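Local coordinates for uncharacterized protein (Bordetella bronchiseptica, PDB 4XG0), which probably acts as an ATP-dependent kinase of the DUF1537 family, phosphorylating acid sugars in catabolic pathways, at residues I30-L35 against Y108-S113. Numbering follows the deposited sequence.
Sequences IVADDL and YKKVDS
The first torsion of Lys110 (chi1 158°) turns CG away from the backbone N and lays it against Ala32 CB at 3.6 Å. Bends at chi2 and chi4 then carry NZ past the strand end, where it bonds Val111 O from above the carbonyl plane. In Asp33, chi1 (68°) tucks CG over its own backbone, and OD1 comes to 3.6 Å from Lys110 O, close to Val111 CA. One water donates hydrogen bonds to Asp33 OD1 and Asp34 OD1, both at 2.8 Å, and accepts from Lys110 NZ. A second water links Asp33 OD2 to Asp112 N.

Behind this polar end, strands 28-32 and 106-110 run parallel within the large parallel sheet of the sugar-binding domain. Val31 N donates to Tyr108 O (3.0 Å), and Lys110 N donates to Val31 O (2.8 Å). Asp33 N reaches Lys110 O only weakly. Ile30 CG1 packs beside Tyr108 CD2 at 4.0 Å.

Arg81 forms a salt bridge with Asp33 OD2. Thr114 OG1 and Arg116 hold Asp112 OD2. Bound citrate, probably from the crystallisation liquor, hydrogen-bonds Lys110 NZ, Asp112 OD1 and Ser113 OG. Acidic and basic groups thus gather at the C-terminal strand ends, consistent with a pocket for an acid sugar.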
loop_
_atom_site.group_PDB
_atom_site.type_symbol
_atom_site.label_atom_id
_atom_site.label_comp_id
_atom_site.label_asym_id
_atom_site.label_seq_id
_atom_site.Cartn_x
_atom_site.Cartn_y
_atom_site.Cartn_z
ATOM N N ILE A 30 -6.075 13.385 -5.309
ATOM C CA ILE A 30 -5.289 13.092 -6.503
ATOM C C ILE A 30 -5.521 14.205 -7.549
ATOM O O ILE A 30 -6.630 14.399 -8.031
ATOM C CB ILE A 30 -5.693 11.752 -7.147
ATOM C CG1 ILE A 30 -5.441 10.585 -6.209
ATOM C CG2 ILE A 30 -4.895 11.558 -8.443
ATOM C CD1 ILE A 30 -6.204 9.354 -6.679
ATOM N N VAL A 31 -4.473 14.973 -7.867
ATOM C CA VAL A 31 -4.528 15.975 -8.934
ATOM C C VAL A 31 -3.783 15.469 -10.187
ATOM O O VAL A 31 -2.558 15.339 -10.164
ATOM C CB VAL A 31 -3.849 17.284 -8.475
ATOM C CG1 VAL A 31 -3.934 18.343 -9.565
ATOM C CG2 VAL A 31 -4.474 17.793 -7.204
ATOM N N ALA A 32 -4.518 15.165 -11.258
ATOM C CA ALA A 32 -3.918 14.715 -12.513
ATOM C C ALA A 32 -4.073 15.747 -13.597
ATOM O O ALA A 32 -5.061 16.470 -13.626
ATOM C CB ALA A 32 -4.558 13.420 -12.958
ATOM N N ASP A 33 -3.111 15.809 -14.516
ATOM C CA ASP A 33 -3.195 16.807 -15.558
ATOM C C ASP A 33 -4.025 16.396 -16.780
ATOM O O ASP A 33 -4.241 17.200 -17.678
ATOM C CB ASP A 33 -1.789 17.299 -15.955
ATOM C CG ASP A 33 -0.958 16.240 -16.648
ATOM O OD1 ASP A 33 -1.187 15.035 -16.422
ATOM O OD2 ASP A 33 -0.074 16.640 -17.455
ATOM N N ASP A 34 -4.535 15.174 -16.832
ATOM C CA ASP A 34 -5.430 14.857 -17.922
ATOM C C ASP A 34 -6.449 13.803 -17.493
ATOM O O ASP A 34 -6.318 13.202 -16.427
ATOM C CB ASP A 34 -4.662 14.473 -19.193
ATOM C CG ASP A 34 -4.150 13.062 -19.187
ATOM O OD1 ASP A 34 -4.095 12.410 -18.111
ATOM O OD2 ASP A 34 -3.757 12.605 -20.296
ATOM N N LEU A 35 -7.478 13.628 -18.311
ATOM C CA LEU A 35 -8.586 12.748 -17.955
ATOM C C LEU A 35 -8.160 11.291 -17.876
ATOM O O LEU A 35 -8.580 10.559 -16.984
ATOM C CB LEU A 35 -9.707 12.892 -18.993
ATOM C CG LEU A 35 -10.949 12.029 -18.768
ATOM C CD1 LEU A 35 -11.676 12.485 -17.513
ATOM C CD2 LEU A 35 -11.864 12.084 -19.993
ATOM N N TYR A 108 -1.454 13.459 -3.889
ATOM C CA TYR A 108 -0.684 12.796 -4.944
ATOM C C TYR A 108 -0.890 13.590 -6.225
ATOM O O TYR A 108 -2.024 13.817 -6.658
ATOM C CB TYR A 108 -1.167 11.354 -5.095
ATOM C CG TYR A 108 -0.785 10.521 -6.316
ATOM C CD1 TYR A 108 0.358 10.729 -7.063
ATOM C CD2 TYR A 108 -1.620 9.465 -6.686
ATOM C CE1 TYR A 108 0.659 9.888 -8.176
ATOM C CE2 TYR A 108 -1.336 8.668 -7.755
ATOM C CZ TYR A 108 -0.196 8.882 -8.495
ATOM O OH TYR A 108 0.036 8.028 -9.557
ATOM N N LYS A 109 0.204 14.056 -6.820
ATOM C CA LYS A 109 0.111 14.726 -8.101
ATOM C C LYS A 109 0.489 13.765 -9.228
ATOM O O LYS A 109 1.606 13.242 -9.269
ATOM C CB LYS A 109 1.039 15.956 -8.178
ATOM C CG LYS A 109 0.803 16.760 -9.405
ATOM C CD LYS A 109 1.691 18.014 -9.481
ATOM C CE LYS A 109 1.220 19.013 -10.569
ATOM N NZ LYS A 109 1.455 18.543 -11.966
ATOM N N LYS A 110 -0.467 13.506 -10.114
ATOM C CA LYS A 110 -0.340 12.533 -11.189
ATOM C C LYS A 110 0.018 13.238 -12.490
ATOM O O LYS A 110 -0.727 14.103 -12.983
ATOM C CB LYS A 110 -1.636 11.707 -11.358
ATOM C CG LYS A 110 -1.834 11.043 -12.738
ATOM C CD LYS A 110 -0.802 9.914 -12.988
ATOM C CE LYS A 110 -1.077 9.191 -14.300
ATOM N NZ LYS A 110 -0.820 10.032 -15.471
ATOM N N VAL A 111 1.204 12.881 -13.000
ATOM C CA VAL A 111 1.766 13.455 -14.208
ATOM C C VAL A 111 2.043 12.381 -15.272
ATOM O O VAL A 111 1.887 11.185 -15.019
ATOM C CB VAL A 111 3.072 14.232 -13.882
ATOM C CG1 VAL A 111 2.772 15.406 -12.951
ATOM C CG2 VAL A 111 4.064 13.313 -13.240
ATOM N N ASP A 112 2.364 12.833 -16.489
ATOM C CA ASP A 112 2.835 11.959 -17.557
ATOM C C ASP A 112 4.142 11.315 -17.103
ATOM O O ASP A 112 5.047 12.005 -16.578
ATOM C CB ASP A 112 3.071 12.816 -18.829
ATOM C CG ASP A 112 3.466 11.996 -20.079
ATOM O OD1 ASP A 112 2.886 10.913 -20.354
ATOM O OD2 ASP A 112 4.343 12.515 -20.845
ATOM N N SER A 113 4.253 10.018 -17.347
ATOM C CA SER A 113 5.518 9.314 -17.137
ATOM C C SER A 113 6.609 9.899 -17.991
ATOM O O SER A 113 7.773 9.811 -17.612
ATOM C CB SER A 113 5.422 7.817 -17.435
ATOM O OG SER A 113 5.074 7.570 -18.772
HETATM O O HOH W 1 -2.267 12.458 -16.004
HETATM O O HOH W 2 2.550 15.750 -16.917
#